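DUF917 domain-containing protein (Chromobacterium violaceum, PDB 2O3I) is of unknown function but belongs to the DUF917 family, with S-Me-THD-like N-terminal and C-terminal domains, and forms a two-fold symmetric pair. Local coordinates at the interface of chains A and B. Residues are numbered along the deposited sequence; one frame, centred on the assembly and turned at random. Chains: chain A/B, Hypothetical protein.

Contact 1: the interface of chains A and B. Residues chain A 164, 166, 194, 197-200; chain B 170, 172, 186, 189-190.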
loop_
_atom_site.group_PDB
_atom_site.type_symbol
_atom_site.label_atom_id
_atom_site.label_comp_id
_atom_site.label_asym_id
_atom_site.label_seq_id
_atom_site.Cartn_x
_atom_site.Cartn_y
_atom_site.Cartn_z
ATOM N N LEU A 164 -11.792 7.231 8.185
ATOM C CA LEU A 164 -11.124 6.469 7.140
ATOM C C LEU A 164 -10.512 5.192 7.737
ATOM O O LEU A 164 -9.811 5.241 8.746
ATOM C CB LEU A 164 -10.055 7.358 6.488
ATOM C CG LEU A 164 -9.012 6.876 5.470
ATOM C CD1 LEU A 164 -7.852 6.274 6.206
ATOM C CD2 LEU A 164 -9.615 5.901 4.483
ATOM N N VAL A 166 -8.642 1.395 6.460
ATOM C CA VAL A 166 -8.069 0.605 5.383
ATOM C C VAL A 166 -7.688 -0.771 5.918
ATOM O O VAL A 166 -7.119 -0.888 7.008
ATOM C CB VAL A 166 -6.798 1.281 4.796
ATOM C CG1 VAL A 166 -6.210 0.425 3.692
ATOM C CG2 VAL A 166 -7.139 2.655 4.254
ATOM N N ILE A 194 1.177 3.374 2.802
ATOM C CA ILE A 194 -0.245 3.687 2.785
ATOM C C ILE A 194 -0.534 4.873 3.700
ATOM O O ILE A 194 -1.415 5.684 3.421
ATOM C CB ILE A 194 -1.075 2.458 3.227
ATOM C CG1 ILE A 194 -0.970 1.365 2.159
ATOM C CG2 ILE A 194 -2.525 2.850 3.466
ATOM C CD1 ILE A 194 -1.578 0.054 2.548
ATOM N N ASN A 197 -0.359 8.451 2.402
ATOM C CA ASN A 197 -1.460 8.906 1.567
ATOM C C ASN A 197 -2.094 10.126 2.235
ATOM O O ASN A 197 -2.239 10.166 3.455
ATOM C CB ASN A 197 -2.509 7.805 1.421
ATOM C CG ASN A 197 -3.610 8.183 0.453
ATOM O OD1 ASN A 197 -3.428 8.137 -0.766
ATOM N ND2 ASN A 197 -4.757 8.575 0.990
ATOM N N PRO A 198 -2.486 11.136 1.442
ATOM C CA PRO A 198 -3.100 12.353 1.978
ATOM C C PRO A 198 -4.234 12.131 2.967
ATOM O O PRO A 198 -4.400 12.903 3.908
ATOM C CB PRO A 198 -3.561 13.076 0.722
ATOM C CG PRO A 198 -2.466 12.749 -0.240
ATOM C CD PRO A 198 -2.295 11.255 -0.015
ATOM N N GLN A 199 -5.010 11.075 2.761
ATOM C CA GLN A 199 -6.128 10.778 3.647
ATOM C C GLN A 199 -5.700 10.447 5.076
ATOM O O GLN A 199 -6.459 10.665 6.023
ATOM C CB GLN A 199 -6.947 9.627 3.069
ATOM C CG GLN A 199 -7.505 9.940 1.697
ATOM C CD GLN A 199 -8.390 11.168 1.702
ATOM O OE1 GLN A 199 -8.411 11.932 0.737
ATOM N NE2 GLN A 199 -9.132 11.361 2.786
ATOM N N PHE A 200 -4.491 9.919 5.231
ATOM C CA PHE A 200 -3.982 9.574 6.556
ATOM C C PHE A 200 -3.237 10.735 7.211
ATOM O O PHE A 200 -3.473 11.053 8.376
ATOM C CB PHE A 200 -3.048 8.361 6.482
ATOM C CG PHE A 200 -3.756 7.045 6.550
ATOM C CD1 PHE A 200 -3.959 6.289 5.401
ATOM C CD2 PHE A 200 -4.227 6.560 7.769
ATOM C CE1 PHE A 200 -4.622 5.067 5.463
ATOM C CE2 PHE A 200 -4.892 5.339 7.841
ATOM C CZ PHE A 200 -5.090 4.590 6.687
ATOM N N VAL B 170 -10.990 -0.378 1.482
ATOM C CA VAL B 170 -11.010 1.039 1.807
ATOM C C VAL B 170 -12.416 1.510 2.137
ATOM O O VAL B 170 -13.352 1.318 1.358
ATOM C CB VAL B 170 -10.469 1.898 0.646
ATOM C CG1 VAL B 170 -10.530 3.370 1.024
ATOM C CG2 VAL B 170 -9.040 1.493 0.315
HETATM N N MSE B 172 -14.096 5.059 3.525
HETATM C CA MSE B 172 -13.826 6.452 3.848
HETATM C C MSE B 172 -14.925 7.204 4.579
HETATM O O MSE B 172 -16.005 6.669 4.818
HETATM C CB MSE B 172 -13.466 7.193 2.570
HETATM C CG MSE B 172 -11.984 7.229 2.342
HETATM SE SE MSE B 172 -11.569 7.461 0.513
HETATM C CE MSE B 172 -11.996 9.346 0.344
ATOM N N VAL B 186 -8.331 7.454 -4.390
ATOM C CA VAL B 186 -7.638 7.062 -3.173
ATOM C C VAL B 186 -7.147 5.621 -3.298
ATOM O O VAL B 186 -6.011 5.308 -2.932
ATOM C CB VAL B 186 -8.570 7.182 -1.935
ATOM C CG1 VAL B 186 -7.857 6.684 -0.685
ATOM C CG2 VAL B 186 -8.990 8.632 -1.743
ATOM N N GLN B 189 -4.194 5.329 -5.636
ATOM C CA GLN B 189 -2.992 5.897 -5.030
ATOM C C GLN B 189 -2.367 4.946 -4.025
ATOM O O GLN B 189 -1.217 5.114 -3.643
ATOM C CB GLN B 189 -3.308 7.223 -4.332
ATOM C CG GLN B 189 -3.798 8.325 -5.247
ATOM C CD GLN B 189 -4.050 9.617 -4.498
ATOM O OE1 GLN B 189 -4.598 9.611 -3.394
ATOM N NE2 GLN B 189 -3.662 10.735 -5.100
HETATM N N MSE B 190 -3.133 3.956 -3.586
HETATM C CA MSE B 190 -2.620 2.989 -2.628
HETATM C C MSE B 190 -2.221 1.705 -3.342
HETATM O O MSE B 190 -1.223 1.073 -2.986
HETATM C CB MSE B 190 -3.666 2.695 -1.556
HETATM C CG MSE B 190 -4.022 3.892 -0.691
HETATM SE SE MSE B 190 -5.292 3.449 0.708
HETATM C CE MSE B 190 -4.965 4.925 1.902
HETATM O O HOH W 1 -6.161 11.433 -1.295
#
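Helix 183-195 of chain B packs against the end of helix 183-194 and the loop after it in chain A, and the two 165-171 strands pair through an antiparallel bridge between A:Val166 and B:Val170. B:Met190, a selenomethionine, hides the largest area of the residues here. Its side chain runs extended beyond CG (chi2 -177°, chi3 160°), which brings the methyl CE up against several groups of chain A. CE lies 3.6 Å from CG2 of A:Ile194, whose side chain it crosses at about a right angle. CE also meets CE1 at the rim of the A:Phe200 ring at 3.6 Å. CG2 of A:Val166 and the side chain of A:Asn197 close in on the same methyl. Within chain A, CD1 of A:Leu164 sits over one face of the phenyl ring, offset toward its rim. A:Leu164 reaches chain B with its other branch: CD2 is 3.5 Å from CG of B:Met172, a tight contact. Both methyls of B:Val186 touch CG of A:Gln199, each at 4.0 Å. Water 1 links OE1 of A:Gln199 (3.1 Å) to OE1 of B:Gln189 (3.2 Å). OD1 of A:Asn197 lies 3.2 Å from OE1 of B:Gln189, with the amide planes 77° apart. As modelled both are acceptors, so the amide orientations may be uncertain. The patch packs a long side chain of one copy among apolar groups of the other and may help to hold a dimer.

Contact 2: the interface of chains A and B. Residues chain A 172-173, 181, 186; chain B 164, 197, 199.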
loop_
_atom_site.group_PDB
_atom_site.type_symbol
_atom_site.label_atom_id
_atom_site.label_comp_id
_atom_site.label_asym_id
_atom_site.label_seq_id
_atom_site.Cartn_x
_atom_site.Cartn_y
_atom_site.Cartn_z
HETATM N N MSE A 172 1.814 -14.762 1.424
HETATM C CA MSE A 172 3.117 -14.973 0.811
HETATM C C MSE A 172 3.081 -16.199 -0.088
HETATM O O MSE A 172 2.286 -17.115 0.123
HETATM C CB MSE A 172 4.182 -15.191 1.889
HETATM C CG MSE A 172 4.427 -14.006 2.790
HETATM SE SE MSE A 172 5.158 -12.515 1.820
HETATM C CE MSE A 172 6.992 -13.117 1.662
ATOM N N PRO A 173 3.929 -16.224 -1.121
ATOM C CA PRO A 173 3.924 -17.399 -1.993
ATOM C C PRO A 173 4.784 -18.461 -1.299
ATOM O O PRO A 173 5.557 -18.141 -0.393
ATOM C CB PRO A 173 4.564 -16.872 -3.272
ATOM C CG PRO A 173 5.582 -15.911 -2.746
ATOM C CD PRO A 173 4.815 -15.172 -1.653
ATOM N N GLU A 181 11.332 -13.010 1.869
ATOM C CA GLU A 181 11.440 -12.140 3.037
ATOM C C GLU A 181 10.455 -12.625 4.104
ATOM O O GLU A 181 9.622 -13.493 3.835
ATOM C CB GLU A 181 11.091 -10.707 2.623
ATOM C CG GLU A 181 11.405 -9.638 3.651
ATOM C CD GLU A 181 12.775 -9.020 3.449
ATOM O OE1 GLU A 181 12.991 -8.360 2.410
ATOM O OE2 GLU A 181 13.635 -9.194 4.333
ATOM N N VAL A 186 7.295 -7.780 5.062
ATOM C CA VAL A 186 6.524 -7.427 3.876
ATOM C C VAL A 186 5.306 -6.592 4.257
ATOM O O VAL A 186 5.032 -5.556 3.647
ATOM C CB VAL A 186 6.045 -8.694 3.118
ATOM C CG1 VAL A 186 5.337 -8.290 1.832
ATOM C CG2 VAL A 186 7.229 -9.604 2.808
ATOM N N LEU B 164 2.039 -14.658 -4.662
ATOM C CA LEU B 164 1.841 -13.499 -3.801
ATOM C C LEU B 164 0.434 -12.923 -4.028
ATOM O O LEU B 164 0.030 -12.697 -5.171
ATOM C CB LEU B 164 2.910 -12.445 -4.127
ATOM C CG LEU B 164 3.231 -11.292 -3.168
ATOM C CD1 LEU B 164 2.054 -10.363 -3.063
ATOM C CD2 LEU B 164 3.605 -11.846 -1.795
ATOM N N ASN B 197 6.626 -2.685 -4.487
ATOM C CA ASN B 197 7.251 -3.503 -3.450
ATOM C C ASN B 197 8.066 -4.589 -4.153
ATOM O O ASN B 197 7.645 -5.110 -5.182
ATOM C CB ASN B 197 6.177 -4.160 -2.580
ATOM C CG ASN B 197 6.762 -4.986 -1.448
ATOM O OD1 ASN B 197 6.955 -4.487 -0.336
ATOM N ND2 ASN B 197 7.059 -6.254 -1.729
ATOM N N GLN B 199 8.437 -7.700 -3.658
ATOM C CA GLN B 199 7.722 -8.960 -3.854
ATOM C C GLN B 199 6.875 -8.951 -5.123
ATOM O O GLN B 199 6.574 -10.010 -5.676
ATOM C CB GLN B 199 6.826 -9.264 -2.654
ATOM C CG GLN B 199 7.558 -9.402 -1.327
ATOM C CD GLN B 199 8.579 -10.523 -1.323
ATOM O OE1 GLN B 199 8.311 -11.626 -1.793
ATOM N NE2 GLN B 199 9.754 -10.248 -0.773
#
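The side-chain amide nitrogen NE2 of B:Gln199 lies 3.7 Å from CB of A:Glu181, and no N or O of one chain is within bonding reach of the other in this patch. This is a van der Waals approach to the aliphatic base of the glutamate, with no direct polar bond to its carboxylate. The B:Gln199 chain leaves with CG anti to the carbonyl carbon and bends at chi2 (-60°), which turns the amide toward chain A. Its CG rests on A:Val186, 4.0 Å from CG1, and the two side chains cross at about a right angle. The amide oxygen OE1 is 4.0 Å from the methyl CE of the selenomethionine A:Met172. The glutamine is thus flanked by apolar groups as well as by A:Glu181. A:Met172 is bent at both chi2 and chi3, and its selenium also borders B:Leu164, 4.0 Å from CD2. These two side chains lie side by side and point the same way. A:Pro173 runs alongside the leucine too. The contacts across the patch are van der Waals ones, between loops of both chains and the start of helix 183-194 of chain A. At the proline, the ring carbon CD comes within 3.5 Å of the leucine methyl CD2, while ring carbon CB lies 3.6 Å from the backbone N of B:Leu164.

Contact 3: the interface of chains A and B. Residues chain A 162-165; chain B 170-173.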
loop_
_atom_site.group_PDB
_atom_site.type_symbol
_atom_site.label_atom_id
_atom_site.label_comp_id
_atom_site.label_asym_id
_atom_site.label_seq_id
_atom_site.Cartn_x
_atom_site.Cartn_y
_atom_site.Cartn_z
ATOM N N SER A 162 -10.743 10.670 11.264
ATOM C CA SER A 162 -12.103 11.061 10.899
ATOM C C SER A 162 -13.059 9.876 10.764
ATOM O O SER A 162 -14.172 9.896 11.300
ATOM C CB SER A 162 -12.083 11.855 9.590
ATOM O OG SER A 162 -11.465 11.108 8.554
ATOM N N GLY A 163 -12.626 8.846 10.049
ATOM C CA GLY A 163 -13.465 7.680 9.856
ATOM C C GLY A 163 -12.896 6.790 8.773
ATOM O O GLY A 163 -13.440 5.732 8.470
ATOM N N LEU A 164 -11.792 7.231 8.185
ATOM C CA LEU A 164 -11.124 6.469 7.140
ATOM C C LEU A 164 -10.512 5.192 7.737
ATOM O O LEU A 164 -9.811 5.241 8.746
ATOM C CB LEU A 164 -10.055 7.358 6.488
ATOM C CG LEU A 164 -9.012 6.876 5.470
ATOM C CD1 LEU A 164 -7.852 6.274 6.206
ATOM C CD2 LEU A 164 -9.615 5.901 4.483
ATOM N N CYS A 165 -10.821 4.049 7.128
ATOM C CA CYS A 165 -10.310 2.752 7.569
ATOM C C CYS A 165 -9.841 1.954 6.360
ATOM O O CYS A 165 -10.546 1.851 5.358
ATOM C CB CYS A 165 -11.391 1.956 8.314
ATOM S SG CYS A 165 -10.922 0.236 8.717
ATOM N N VAL B 170 -10.990 -0.378 1.482
ATOM C CA VAL B 170 -11.010 1.039 1.807
ATOM C C VAL B 170 -12.416 1.510 2.137
ATOM O O VAL B 170 -13.352 1.318 1.358
ATOM C CB VAL B 170 -10.469 1.898 0.646
ATOM C CG1 VAL B 170 -10.530 3.370 1.024
ATOM C CG2 VAL B 170 -9.040 1.493 0.315
ATOM N N ARG B 171 -12.554 2.115 3.309
ATOM C CA ARG B 171 -13.829 2.655 3.770
ATOM C C ARG B 171 -13.509 4.080 4.201
ATOM O O ARG B 171 -12.734 4.290 5.130
ATOM C CB ARG B 171 -14.361 1.844 4.954
HETATM N N MSE B 172 -14.096 5.059 3.525
HETATM C CA MSE B 172 -13.826 6.452 3.848
HETATM C C MSE B 172 -14.925 7.204 4.579
HETATM O O MSE B 172 -16.005 6.669 4.818
HETATM C CB MSE B 172 -13.466 7.193 2.570
HETATM C CG MSE B 172 -11.984 7.229 2.342
HETATM SE SE MSE B 172 -11.569 7.461 0.513
HETATM C CE MSE B 172 -11.996 9.346 0.344
ATOM N N PRO B 173 -14.642 8.455 4.984
ATOM C CA PRO B 173 -15.658 9.244 5.687
ATOM C C PRO B 173 -16.038 10.510 4.901
ATOM O O PRO B 173 -15.359 10.880 3.939
ATOM C CB PRO B 173 -14.953 9.589 6.981
ATOM C CG PRO B 173 -13.571 9.949 6.465
ATOM C CD PRO B 173 -13.289 8.910 5.367
#
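The pyrrolidine ring of B:Pro173 lies along the backbone of A:Ser162, A:Gly163 and A:Leu164. Flat peptide groups of chain A border it. CD is 3.6 Å from the amide N of A:Leu164, and CB packs on CA of A:Gly163 at 3.8 Å. The ring carbon CG lies near the same amide N and also approaches the hydroxyl OG of A:Ser162 at 3.2 Å. That is a close contact to a carbon and is not a hydrogen bond. The hydroxyl sits between the backbone N and the carbonyl carbon (chi1 56°), a crowded position that turns it toward the proline. The branch CD2 of A:Leu164 also touches chain B, lying 3.6 Å from the carbonyl O of B:Arg171. Next along, a pair of backbone hydrogen bonds joins the chains. The amide N of A:Cys165 donates to the carbonyl O of B:Arg171 at 2.8 Å, with 169° at the hydrogen. In return, the amide N of B:Arg171 donates to the carbonyl O of A:Cys165 at 2.9 Å. The two bonds form the antiparallel bridge between A:Cys165 and B:Arg171. The side chain of B:Arg171 is incomplete in the model, so its contribution beyond CB cannot be judged. The site lies where strand 165-171 of chain A starts and strand 165-171 of chain B ends, and the antiparallel bridge carries the sheet from one copy into the other.

Contact 1 and contact 3 adjoin, with C-alpha centres about 8 Å apart, and share A:Leu164, B:Val170 and B:Met172. Contact 2 lies about 21 Å from contact 1 and 26 Å from contact 3, toward the other end of the interface. It largely corresponds to the symmetry twin of parts of both: residues 164, 197 and 199 come from chain B, and 172, 173 and 186 from chain A. Because of the two-fold, each element contributes twice. Paired strands 165-171 give backbone bonds, and helix 183-194 of chain A (183-195 of chain B) and residues 197-200 add side-chain packing. This pattern suits a dimer, though the structure alone does not prove one in solution.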